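Local coordinates for DegQ (Legionella pneumophila, PDB 4YO1), which probably acts as a periplasmic serine endopeptidase and chaperone, here a shortened variant that keeps the trypsin-like protease domain and the first PDZ domain, at residues V304-T309 and A330-L335; K135-G140 and G211-I216; S251-L256 and Q313-K318. The protein carries 1 engineered substitution. All blocks are in the same frame, centred on the assembly; numbering follows the deposited sequence.

Contact 1. Residues V304-T309 and A330-L335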
ATOM      1  N   VAL A 304     -28.327   4.525 -41.147  1.00 65.90           N
ATOM      2  CA  VAL A 304     -28.138   5.157 -42.438  1.00 69.42           C
ATOM      3  C   VAL A 304     -28.246   6.672 -42.293  1.00 70.38           C
ATOM      4  O   VAL A 304     -27.765   7.422 -43.142  1.00 71.15           O
ATOM      5  CB  VAL A 304     -29.162   4.636 -43.459  1.00 72.48           C
ATOM      6  CG1 VAL A 304     -28.855   5.178 -44.858  1.00 74.68           C
ATOM      7  CG2 VAL A 304     -29.162   3.114 -43.467  1.00 71.02           C
ATOM      8  N   GLN A 305     -28.869   7.116 -41.206  1.00 70.26           N
ATOM      9  CA  GLN A 305     -29.017   8.538 -40.958  1.00 72.70           C
ATOM     10  C   GLN A 305     -29.149   8.829 -39.470  1.00 73.72           C
ATOM     11  O   GLN A 305     -29.925   8.184 -38.768  1.00 73.60           O
ATOM     12  CB  GLN A 305     -30.236   9.075 -41.710  1.00 75.54           C
ATOM     13  CG  GLN A 305     -30.219  10.583 -41.947  1.00 77.34           C
ATOM     14  CD  GLN A 305     -31.472  11.084 -42.651  1.00 79.52           C
ATOM     15  OE1 GLN A 305     -31.801  10.645 -43.752  1.00 80.16           O
ATOM     16  NE2 GLN A 305     -32.181  12.004 -42.008  1.00 80.75           N
ATOM     17  N   ILE A 306     -28.362   9.788 -38.994  1.00 75.40           N
ATOM     18  CA  ILE A 306     -28.514  10.320 -37.644  1.00 76.89           C
ATOM     19  C   ILE A 306     -28.970  11.759 -37.804  1.00 80.64           C
ATOM     20  O   ILE A 306     -28.227  12.592 -38.320  1.00 81.15           O
ATOM     21  CB  ILE A 306     -27.189  10.320 -36.862  1.00 74.86           C
ATOM     22  CG1 ILE A 306     -26.736   8.896 -36.555  1.00 73.02           C
ATOM     23  CG2 ILE A 306     -27.336  11.093 -35.573  1.00 74.70           C
ATOM     24  CD1 ILE A 306     -25.487   8.829 -35.699  1.00 71.42           C
ATOM     25  N   ASN A 307     -30.193  12.039 -37.364  1.00 83.90           N
ATOM     26  CA  ASN A 307     -30.829  13.333 -37.589  1.00 88.50           C
ATOM     27  C   ASN A 307     -30.954  13.629 -39.078  1.00 91.36           C
ATOM     28  O   ASN A 307     -31.331  12.754 -39.858  1.00 91.13           O
ATOM     29  CB  ASN A 307     -30.082  14.461 -36.868  1.00 89.27           C
ATOM     30  CG  ASN A 307     -30.053  14.274 -35.365  1.00 89.03           C
ATOM     31  OD1 ASN A 307     -31.016  13.791 -34.770  1.00 90.45           O
ATOM     32  ND2 ASN A 307     -28.943  14.655 -34.743  1.00 87.55           N
ATOM     33  N   ASP A 308     -30.638  14.861 -39.470  1.00 94.73           N
ATOM     34  CA  ASP A 308     -30.733  15.257 -40.872  1.00 97.03           C
ATOM     35  C   ASP A 308     -29.404  15.023 -41.598  1.00 95.79           C
ATOM     36  O   ASP A 308     -29.178  15.566 -42.677  1.00 96.94           O
ATOM     37  CB  ASP A 308     -31.197  16.720 -41.007  1.00100.10           C
ATOM     38  CG  ASP A 308     -32.458  17.028 -40.180  1.00101.17           C
ATOM     39  OD1 ASP A 308     -33.327  16.141 -40.027  1.00100.49           O
ATOM     40  OD2 ASP A 308     -32.578  18.169 -39.680  1.00102.55           O
ATOM     41  N   THR A 309     -28.538  14.199 -41.007  1.00 93.30           N
ATOM     42  CA  THR A 309     -27.244  13.850 -41.612  1.00 92.13           C
ATOM     43  C   THR A 309     -27.113  12.362 -41.969  1.00 89.70           C
ATOM     44  O   THR A 309     -27.304  11.487 -41.120  1.00 88.44           O
ATOM     45  CB  THR A 309     -26.054  14.249 -40.711  1.00 91.44           C
ATOM     46  OG1 THR A 309     -26.299  13.811 -39.369  1.00 90.64           O
ATOM     47  CG2 THR A 309     -25.853  15.757 -40.717  1.00 93.30           C
ATOM     48  N   ALA A 330     -31.988  12.653 -30.424  1.00108.58           N
ATOM     49  CA  ALA A 330     -31.384  12.356 -31.718  1.00105.78           C
ATOM     50  C   ALA A 330     -32.203  11.318 -32.482  1.00103.75           C
ATOM     51  O   ALA A 330     -32.374  10.188 -32.023  1.00102.03           O
ATOM     52  CB  ALA A 330     -29.950  11.884 -31.539  1.00103.84           C
ATOM     53  N   LYS A 331     -32.715  11.712 -33.644  1.00103.37           N
ATOM     54  CA  LYS A 331     -33.493  10.814 -34.490  1.00102.34           C
ATOM     55  C   LYS A 331     -32.585  10.031 -35.428  1.00 98.62           C
ATOM     56  O   LYS A 331     -32.030  10.588 -36.370  1.00 99.19           O
ATOM     57  CB  LYS A 331     -34.516  11.599 -35.315  1.00105.75           C
ATOM     58  CG  LYS A 331     -35.802  11.939 -34.576  1.00108.12           C
ATOM     59  CD  LYS A 331     -36.826  12.569 -35.517  1.00111.00           C
ATOM     60  CE  LYS A 331     -38.208  12.637 -34.879  1.00113.39           C
ATOM     61  NZ  LYS A 331     -38.772  11.282 -34.594  1.00113.24           N
ATOM     62  N   ILE A 332     -32.441   8.738 -35.180  1.00 94.80           N
ATOM     63  CA  ILE A 332     -31.551   7.934 -36.000  1.00 91.70           C
ATOM     64  C   ILE A 332     -32.262   6.845 -36.800  1.00 89.26           C
ATOM     65  O   ILE A 332     -32.780   5.871 -36.254  1.00 88.32           O
ATOM     66  CB  ILE A 332     -30.365   7.366 -35.182  1.00 90.69           C
ATOM     67  CG1 ILE A 332     -30.829   6.386 -34.113  1.00 89.99           C
ATOM     68  CG2 ILE A 332     -29.620   8.489 -34.495  1.00 91.63           C
ATOM     69  CD1 ILE A 332     -29.693   5.822 -33.317  1.00 88.57           C
ATOM     70  N   LYS A 333     -32.295   7.036 -38.111  1.00 88.75           N
ATOM     71  CA  LYS A 333     -32.810   6.014 -39.004  1.00 88.43           C
ATOM     72  C   LYS A 333     -31.940   4.769 -38.907  1.00 86.18           C
ATOM     73  O   LYS A 333     -30.713   4.844 -38.976  1.00 84.81           O
ATOM     74  CB  LYS A 333     -32.844   6.520 -40.448  1.00 89.61           C
ATOM     75  CG  LYS A 333     -34.162   7.157 -40.875  1.00 92.06           C
ATOM     76  CD  LYS A 333     -34.100   7.616 -42.330  1.00 93.88           C
ATOM     77  CE  LYS A 333     -35.468   8.024 -42.855  1.00 97.09           C
ATOM     78  NZ  LYS A 333     -35.444   8.332 -44.315  1.00 98.87           N
ATOM     79  N   ILE A 334     -32.585   3.626 -38.723  1.00 85.81           N
ATOM     80  CA  ILE A 334     -31.894   2.349 -38.733  1.00 83.86           C
ATOM     81  C   ILE A 334     -32.581   1.455 -39.744  1.00 85.36           C
ATOM     82  O   ILE A 334     -33.587   1.836 -40.340  1.00 88.16           O
ATOM     83  CB  ILE A 334     -31.948   1.654 -37.365  1.00 82.33           C
ATOM     84  CG1 ILE A 334     -33.359   1.121 -37.098  1.00 82.62           C
ATOM     85  CG2 ILE A 334     -31.505   2.607 -36.265  1.00 82.06           C
ATOM     86  CD1 ILE A 334     -33.513   0.434 -35.769  1.00 80.87           C
ATOM     87  N   LEU A 335     -32.040   0.263 -39.938  1.00 83.46           N
ATOM     88  CA  LEU A 335     -32.615  -0.665 -40.886  1.00 84.38           C
ATOM     89  C   LEU A 335     -32.396  -2.085 -40.388  1.00 83.45           C
ATOM     90  O   LEU A 335     -31.363  -2.701 -40.642  1.00 81.44           O
ATOM     91  CB  LEU A 335     -32.006  -0.455 -42.271  1.00 85.20           C
ATOM     92  CG  LEU A 335     -32.953  -0.636 -43.458  1.00 88.98           C
ATOM     93  CD1 LEU A 335     -32.315  -0.163 -44.740  1.00 90.10           C
ATOM     94  CD2 LEU A 335     -33.342  -2.080 -43.593  1.00 90.05           C
TER
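K333, Q305 and N307 bury the most surface where strand 302-306 runs antiparallel to strand 329-336. Q305 and K333 form a hydrogen-bonded pair, and their side chains lie side by side, pointing the same way. They touch at the root, CB of Q305 3.9 Å from CB of K333. Farther out, the extended K333 chain brings CD within 4.1 Å of OE1 of Q305. Of the backbone bonds around this pair, the one from K333 N to Q305 O is weak, while V304 N gives a straighter bond to K333 O at 3.2 Å.

N307 holds the end of the ladder with two bonds to K331. Its backbone N donates to K331 O, and its OD1 accepts from K331 N at 2.9 Å, the donor tilted 22° from the amide plane. CG stands beside the backbone N, anti to the carbonyl carbon (chi1 -61°). OD1 also lies near CA of A330. The side chain thus takes up a backbone N-H where strand 302-306 has ended.

The next pair along, I306 and I332, is non-hydrogen-bonded and buried on the other face. CG2 of I332 sits 3.6 Å from both CG1 and CG2 of I306. Beyond them, V317 and T320 of helix 315-322 cover I306, and L343 and V345 of strand 339-346 cover I332. K331, by contrast, sends NZ into a salt bridge with D344. A type II' turn from I306 to T309, with I306 O accepting from both N and OG1 of T309, reverses the chain: a tight beta hairpin whose short second strand, 309-310, follows 302-306 within the antiparallel sheet of the PDZ domain.

Contact 2. Residues K135-G140 and G211-I216. With CD (cadmium ion), chain B.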
ATOM      1  N   LYS A 135      -0.615 -22.335 -21.586  1.00 98.05           N
ATOM      2  CA  LYS A 135      -1.641 -22.400 -20.555  1.00 95.24           C
ATOM      3  C   LYS A 135      -2.137 -21.001 -20.215  1.00 90.78           C
ATOM      4  O   LYS A 135      -1.402 -20.017 -20.325  1.00 90.27           O
ATOM      5  CB  LYS A 135      -1.140 -23.113 -19.293  1.00 94.52           C
ATOM      6  CG  LYS A 135      -1.901 -24.394 -18.944  1.00 95.83           C
ATOM      7  CD  LYS A 135      -3.391 -24.147 -18.703  1.00 93.96           C
ATOM      8  CE  LYS A 135      -4.106 -25.437 -18.295  1.00 97.17           C
ATOM      9  NZ  LYS A 135      -5.581 -25.274 -18.162  1.00 96.51           N
ATOM     10  N   SER A 136      -3.398 -20.924 -19.817  1.00 86.71           N
ATOM     11  CA  SER A 136      -3.998 -19.658 -19.457  1.00 80.63           C
ATOM     12  C   SER A 136      -4.344 -19.699 -17.978  1.00 77.77           C
ATOM     13  O   SER A 136      -3.920 -20.603 -17.251  1.00 79.57           O
ATOM     14  CB  SER A 136      -5.249 -19.402 -20.302  1.00 80.25           C
ATOM     15  OG  SER A 136      -5.561 -18.022 -20.368  1.00 77.53           O
ATOM     16  N   LEU A 137      -5.119 -18.720 -17.537  1.00 73.06           N
ATOM     17  CA  LEU A 137      -5.562 -18.664 -16.156  1.00 70.09           C
ATOM     18  C   LEU A 137      -7.058 -18.853 -16.087  1.00 67.33           C
ATOM     19  O   LEU A 137      -7.732 -18.858 -17.113  1.00 66.24           O
ATOM     20  CB  LEU A 137      -5.204 -17.315 -15.535  1.00 68.37           C
ATOM     21  CG  LEU A 137      -5.811 -16.039 -16.127  1.00 67.39           C
ATOM     22  CD1 LEU A 137      -7.235 -15.777 -15.671  1.00 67.28           C
ATOM     23  CD2 LEU A 137      -4.922 -14.861 -15.779  1.00 66.33           C
ATOM     24  N   VAL A 138      -7.579 -18.985 -14.873  1.00 66.19           N
ATOM     25  CA  VAL A 138      -9.020 -18.976 -14.690  1.00 65.98           C
ATOM     26  C   VAL A 138      -9.493 -17.525 -14.714  1.00 63.36           C
ATOM     27  O   VAL A 138      -8.921 -16.670 -14.045  1.00 62.11           O
ATOM     28  CB  VAL A 138      -9.449 -19.720 -13.405  1.00 66.21           C
ATOM     29  CG1 VAL A 138      -8.925 -21.135 -13.435  1.00 68.75           C
ATOM     30  CG2 VAL A 138      -8.943 -19.019 -12.169  1.00 65.81           C
ATOM     31  N   ILE A 139     -10.508 -17.236 -15.522  1.00 63.34           N
ATOM     32  CA  ILE A 139     -10.967 -15.854 -15.680  1.00 60.82           C
ATOM     33  C   ILE A 139     -12.389 -15.628 -15.147  1.00 60.29           C
ATOM     34  O   ILE A 139     -13.280 -16.462 -15.340  1.00 63.59           O
ATOM     35  CB  ILE A 139     -10.767 -15.342 -17.138  1.00 49.50           C
ATOM     36  CG1 ILE A 139     -12.084 -14.952 -17.788  1.00 49.96           C
ATOM     37  CG2 ILE A 139     -10.032 -16.372 -17.980  1.00 51.56           C
ATOM     38  CD1 ILE A 139     -12.341 -13.475 -17.747  1.00 48.91           C
ATOM     39  N   GLY A 140     -12.587 -14.495 -14.473  1.00 56.44           N
ATOM     40  CA  GLY A 140     -13.837 -14.235 -13.785  1.00 55.77           C
ATOM     41  C   GLY A 140     -14.793 -13.244 -14.431  1.00 55.38           C
ATOM     42  O   GLY A 140     -14.676 -12.903 -15.605  1.00 53.59           O
ATOM     43  N   GLY A 211      -8.070 -15.878  -7.593  1.00 49.81           N
ATOM     44  CA  GLY A 211      -7.168 -16.042  -8.718  1.00 49.39           C
ATOM     45  C   GLY A 211      -7.840 -15.855 -10.061  1.00 49.35           C
ATOM     46  O   GLY A 211      -7.239 -16.110 -11.107  1.00 49.93           O
ATOM     47  N   GLU A 212      -9.093 -15.415 -10.043  1.00 48.88           N
ATOM     48  CA  GLU A 212      -9.814 -15.198 -11.284  1.00 47.05           C
ATOM     49  C   GLU A 212      -9.382 -13.862 -11.852  1.00 42.54           C
ATOM     50  O   GLU A 212      -9.276 -12.867 -11.142  1.00 39.44           O
ATOM     51  CB  GLU A 212     -11.331 -15.234 -11.070  1.00 49.81           C
ATOM     52  CG  GLU A 212     -11.787 -16.241 -10.021  1.00 53.72           C
ATOM     53  CD  GLU A 212     -13.299 -16.375  -9.935  1.00 56.77           C
ATOM     54  OE1 GLU A 212     -14.022 -15.823 -10.784  1.00 57.75           O
ATOM     55  OE2 GLU A 212     -13.778 -17.044  -9.011  1.00 59.52           O
ATOM     56  N   LEU A 213      -9.110 -13.863 -13.146  1.00 42.82           N
ATOM     57  CA  LEU A 213      -8.740 -12.661 -13.872  1.00 42.65           C
ATOM     58  C   LEU A 213      -9.934 -11.730 -13.993  1.00 42.72           C
ATOM     59  O   LEU A 213     -10.883 -12.021 -14.722  1.00 45.53           O
ATOM     60  CB  LEU A 213      -8.225 -13.034 -15.266  1.00 43.42           C
ATOM     61  CG  LEU A 213      -7.985 -11.866 -16.227  1.00 42.70           C
ATOM     62  CD1 LEU A 213      -6.788 -11.022 -15.784  1.00 40.80           C
ATOM     63  CD2 LEU A 213      -7.819 -12.394 -17.636  1.00 43.88           C
ATOM     64  N   ILE A 214      -9.888 -10.606 -13.289  1.00 40.79           N
ATOM     65  CA  ILE A 214     -11.003  -9.661 -13.314  1.00 40.24           C
ATOM     66  C   ILE A 214     -10.697  -8.355 -14.023  1.00 39.47           C
ATOM     67  O   ILE A 214     -11.582  -7.516 -14.170  1.00 40.31           O
ATOM     68  CB  ILE A 214     -11.498  -9.318 -11.905  1.00 39.67           C
ATOM     69  CG1 ILE A 214     -10.313  -9.143 -10.959  1.00 39.60           C
ATOM     70  CG2 ILE A 214     -12.410 -10.406 -11.404  1.00 40.59           C
ATOM     71  CD1 ILE A 214     -10.381  -7.909 -10.156  1.00 39.52           C
ATOM     72  N   GLY A 215      -9.458  -8.176 -14.464  1.00 38.51           N
ATOM     73  CA  GLY A 215      -9.092  -6.931 -15.107  1.00 39.78           C
ATOM     74  C   GLY A 215      -7.691  -6.882 -15.668  1.00 42.42           C
ATOM     75  O   GLY A 215      -6.828  -7.683 -15.294  1.00 43.87           O
ATOM     76  N   ILE A 216      -7.468  -5.927 -16.567  1.00 43.56           N
ATOM     77  CA  ILE A 216      -6.159  -5.723 -17.185  1.00 46.00           C
ATOM     78  C   ILE A 216      -5.521  -4.401 -16.750  1.00 44.76           C
ATOM     79  O   ILE A 216      -6.138  -3.346 -16.864  1.00 45.39           O
ATOM     80  CB  ILE A 216      -6.266  -5.749 -18.716  1.00 48.97           C
ATOM     81  CG1 ILE A 216      -6.825  -7.095 -19.189  1.00 49.02           C
ATOM     82  CG2 ILE A 216      -4.907  -5.500 -19.345  1.00 51.33           C
ATOM     83  CD1 ILE A 216      -5.898  -8.272 -18.919  1.00 49.73           C
TER
HETATM   84 CD    CD B 401     -15.890 -16.093  -9.298  1.00 71.70          CD
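V138, I139 and G140 meet E212 and L213 in a single beta bridge of the trypsin-like double-barrel fold. Residues 135-140 belong to the connection from the last strand of the first barrel, 124-128, to the first strand of the second, 150-155. Here that connection rests on the start of strand 213-217.

The bridge is made by two backbone bonds around the I139-L213 pair. L213 N donates to V138 O at 3.0 Å, in the carbonyl plane and on a lone pair. The same oxygen takes a CA-H contact from E212, 3.3 Å from its CA. In return G140 N donates to L213 O, standing 44° above that carbonyl plane. E212 N is taken up by OD1 of N208, and S136 OG bonds to I80 O. The next residues of the strand, I214 and G215, both face L206 across a classic beta bulge.

Beside these bonds the packing is apolar. CB of I139 lies 3.9 Å from CB of L213. The side chains of L137 and L213 cross at about a right angle, though they are modelled too close for finer detail to be trusted. V79 of strand 74-82 touches both leucines, while I236 of helix 236-249 covers I139 and L213, so this patch is shared by both barrels.

E212 leaves the bridge on an extended chain (chi2 -173°). Its OE1 passes 3.4 Å from CA of G140, and its carboxylate holds a cadmium ion with both oxygens, OE1 at 2.4 Å and OE2 at 2.3 Å.

Contact 3. Residues S251-L256 and Q313-K318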
ATOM      1  N   SER A 251     -10.538  -4.424 -36.093  1.00 63.85           N
ATOM      2  CA  SER A 251     -10.625  -3.043 -35.639  1.00 66.02           C
ATOM      3  C   SER A 251     -11.684  -2.892 -34.550  1.00 65.22           C
ATOM      4  O   SER A 251     -12.307  -3.868 -34.135  1.00 63.38           O
ATOM      5  CB  SER A 251     -10.958  -2.131 -36.817  1.00 68.36           C
ATOM      6  OG  SER A 251     -11.962  -2.710 -37.634  1.00 68.84           O
ATOM      7  N   ILE A 252     -11.873  -1.667 -34.075  1.00 66.20           N
ATOM      8  CA  ILE A 252     -12.911  -1.393 -33.094  1.00 66.81           C
ATOM      9  C   ILE A 252     -13.289   0.077 -33.084  1.00 66.25           C
ATOM     10  O   ILE A 252     -12.436   0.947 -32.970  1.00 66.21           O
ATOM     11  CB  ILE A 252     -12.523  -1.849 -31.666  1.00 70.31           C
ATOM     12  CG1 ILE A 252     -13.601  -1.406 -30.673  1.00 71.18           C
ATOM     13  CG2 ILE A 252     -11.152  -1.315 -31.265  1.00 72.66           C
ATOM     14  CD1 ILE A 252     -13.272  -1.669 -29.245  1.00 71.75           C
ATOM     15  N   HIS A 253     -14.583   0.340 -33.198  1.00 67.71           N
ATOM     16  CA  HIS A 253     -15.075   1.696 -33.322  1.00 71.74           C
ATOM     17  C   HIS A 253     -16.293   1.889 -32.436  1.00 73.64           C
ATOM     18  O   HIS A 253     -17.314   1.235 -32.618  1.00 71.38           O
ATOM     19  CB  HIS A 253     -15.418   1.986 -34.787  1.00 72.68           C
ATOM     20  CG  HIS A 253     -14.282   1.740 -35.731  1.00 73.30           C
ATOM     21  ND1 HIS A 253     -13.505   2.763 -36.238  1.00 74.52           N
ATOM     22  CD2 HIS A 253     -13.785   0.597 -36.258  1.00 72.88           C
ATOM     23  CE1 HIS A 253     -12.582   2.254 -37.037  1.00 75.29           C
ATOM     24  NE2 HIS A 253     -12.729   0.944 -37.066  1.00 73.89           N
ATOM     25  N   ARG A 254     -16.177   2.802 -31.480  1.00 80.37           N
ATOM     26  CA  ARG A 254     -17.221   3.033 -30.486  1.00 85.57           C
ATOM     27  C   ARG A 254     -18.091   4.207 -30.906  1.00 88.48           C
ATOM     28  O   ARG A 254     -17.595   5.312 -31.097  1.00 90.93           O
ATOM     29  CB  ARG A 254     -16.579   3.308 -29.124  1.00 89.04           C
ATOM     30  CG  ARG A 254     -17.544   3.425 -27.967  1.00 91.81           C
ATOM     31  CD  ARG A 254     -16.818   3.240 -26.628  1.00 93.79           C
ATOM     32  NE  ARG A 254     -17.679   3.553 -25.485  1.00 95.01           N
ATOM     33  CZ  ARG A 254     -17.558   2.999 -24.282  1.00 96.11           C
ATOM     34  NH1 ARG A 254     -16.621   2.087 -24.057  1.00 95.98           N
ATOM     35  NH2 ARG A 254     -18.380   3.346 -23.304  1.00 97.21           N
ATOM     36  N   GLY A 255     -19.389   3.970 -31.048  1.00 88.43           N
ATOM     37  CA  GLY A 255     -20.280   4.987 -31.572  1.00 89.77           C
ATOM     38  C   GLY A 255     -20.943   5.841 -30.515  1.00 92.12           C
ATOM     39  O   GLY A 255     -20.339   6.760 -29.963  1.00 93.95           O
ATOM     40  N   LEU A 256     -22.201   5.551 -30.243  1.00 92.97           N
ATOM     41  CA  LEU A 256     -22.920   6.345 -29.281  1.00 95.20           C
ATOM     42  C   LEU A 256     -23.535   5.591 -28.129  1.00 93.82           C
ATOM     43  O   LEU A 256     -24.228   4.599 -28.318  1.00 93.21           O
ATOM     44  CB  LEU A 256     -24.042   7.084 -30.002  1.00 97.55           C
ATOM     45  CG  LEU A 256     -25.207   6.177 -30.391  1.00 98.21           C
ATOM     46  CD1 LEU A 256     -25.995   5.811 -29.153  1.00 97.13           C
ATOM     47  CD2 LEU A 256     -26.111   6.857 -31.398  1.00100.18           C
ATOM     48  N   GLN A 313     -20.469   5.348 -43.108  1.00 72.56           N
ATOM     49  CA  GLN A 313     -19.377   4.577 -42.497  1.00 69.02           C
ATOM     50  C   GLN A 313     -19.335   4.734 -40.971  1.00 66.70           C
ATOM     51  O   GLN A 313     -19.919   5.667 -40.419  1.00 67.89           O
ATOM     52  CB  GLN A 313     -18.009   4.869 -43.152  1.00 68.98           C
ATOM     53  CG  GLN A 313     -17.606   6.334 -43.259  1.00 69.62           C
ATOM     54  CD  GLN A 313     -16.241   6.519 -43.929  1.00 70.63           C
ATOM     55  OE1 GLN A 313     -15.798   5.676 -44.707  1.00 70.32           O
ATOM     56  NE2 GLN A 313     -15.570   7.622 -43.612  1.00 71.55           N
ATOM     57  N   ALA A 314     -18.648   3.811 -40.304  1.00 63.01           N
ATOM     58  CA  ALA A 314     -18.696   3.693 -38.849  1.00 60.93           C
ATOM     59  C   ALA A 314     -18.174   4.921 -38.115  1.00 62.84           C
ATOM     60  O   ALA A 314     -18.676   5.286 -37.052  1.00 63.17           O
ATOM     61  CB  ALA A 314     -17.930   2.471 -38.414  1.00 52.51           C
ATOM     62  N   THR A 315     -17.153   5.550 -38.682  1.00 64.14           N
ATOM     63  CA  THR A 315     -16.501   6.679 -38.039  1.00 64.05           C
ATOM     64  C   THR A 315     -17.432   7.886 -37.951  1.00 65.35           C
ATOM     65  O   THR A 315     -17.244   8.764 -37.114  1.00 66.66           O
ATOM     66  CB  THR A 315     -15.202   7.046 -38.772  1.00 64.15           C
ATOM     67  OG1 THR A 315     -15.457   7.144 -40.179  1.00 66.50           O
ATOM     68  CG2 THR A 315     -14.165   5.968 -38.564  1.00 61.85           C
ATOM     69  N   GLN A 316     -18.449   7.911 -38.806  1.00 65.59           N
ATOM     70  CA  GLN A 316     -19.390   9.022 -38.846  1.00 67.36           C
ATOM     71  C   GLN A 316     -20.302   9.066 -37.639  1.00 66.76           C
ATOM     72  O   GLN A 316     -20.950  10.078 -37.398  1.00 69.45           O
ATOM     73  CB  GLN A 316     -20.288   8.938 -40.076  1.00 69.24           C
ATOM     74  CG  GLN A 316     -19.599   8.933 -41.410  1.00 70.76           C
ATOM     75  CD  GLN A 316     -20.604   8.947 -42.550  1.00 72.40           C
ATOM     76  OE1 GLN A 316     -20.426   8.267 -43.559  1.00 74.38           O
ATOM     77  NE2 GLN A 316     -21.667   9.732 -42.393  1.00 72.09           N
ATOM     78  N   VAL A 317     -20.398   7.966 -36.907  1.00 63.24           N
ATOM     79  CA  VAL A 317     -21.318   7.930 -35.780  1.00 61.95           C
ATOM     80  C   VAL A 317     -20.712   8.711 -34.623  1.00 62.69           C
ATOM     81  O   VAL A 317     -21.343   9.616 -34.073  1.00 61.46           O
ATOM     82  CB  VAL A 317     -21.650   6.485 -35.345  1.00 58.81           C
ATOM     83  CG1 VAL A 317     -22.661   6.494 -34.211  1.00 58.08           C
ATOM     84  CG2 VAL A 317     -22.186   5.686 -36.517  1.00 57.56           C
ATOM     85  N   LYS A 318     -19.474   8.358 -34.280  1.00 64.85           N
ATOM     86  CA  LYS A 318     -18.690   9.076 -33.279  1.00 67.84           C
ATOM     87  C   LYS A 318     -18.608  10.556 -33.651  1.00 68.04           C
ATOM     88  O   LYS A 318     -18.770  11.429 -32.801  1.00 68.06           O
ATOM     89  CB  LYS A 318     -17.277   8.482 -33.196  1.00 70.55           C
ATOM     90  CG  LYS A 318     -16.734   8.231 -31.782  1.00 71.97           C
ATOM     91  CD  LYS A 318     -15.360   7.541 -31.832  1.00 73.70           C
ATOM     92  CE  LYS A 318     -14.974   6.934 -30.471  1.00 75.15           C
ATOM     93  NZ  LYS A 318     -14.153   5.670 -30.585  1.00 74.84           N
TER
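The carbonyl O of R254 is lined by the methylene chain of K318, whose CG, CD and CE all pass close to it. NZ of K318 is 3.5 Å from the same oxygen, at a poor angle for a bond, and ends 3.7 Å from CB of R254. The lysine therefore lies across the strand backbone by its aliphatic length. Its NZ has a long, weak ion pair with E121 of the protease domain, and a bound cadmium ion is modelled about 3 Å from the side chain.

Next to it V317, with CG1 anti to its backbone N (chi1 -177°), puts that methyl 3.9 Å from CA of G255 and close to L256 N. At the other end CB of H253 meets CB of A314 at 4.4 Å, and CG2 of T315 comes obliquely to ND1 of the H253 ring.

G255 and L256 lead from the weakly bonded strand 253-254 towards strand 259-263, where the carboxylate-binding loop of DegP-like PDZ domains probably lies. Helix 315-322 probably flanks the peptide groove, as in related PDZ domains. H253 pairs with V261 of strand 259-263, while I252 and R254 pack on helix 236-249, the last helix of the protease domain.

Contacts 1 and 3 are neighbours in the PDZ domain, their centres about 14 Å apart. CD1 of I306 meets CG1 of V317 at 4.0 Å. CD1 of I332 meets CD2 of L256 at 4.2 Å. Contact 2 belongs to the protease domain, its centre about 40 Å from that of contact 1 and 29 Å from that of contact 3. Contacts 2 and 3 both approach predicted active-site residues: the side chain of L213 is about 12 Å from that of N201 (substrate binding), and that of R254 about 12 Å from that of D123 (charge relay). Cadmium ions mark both, bound by E212 and near K318. Contact 3, whose residues 251-256 follow helix 236-249, sits at the domain junction.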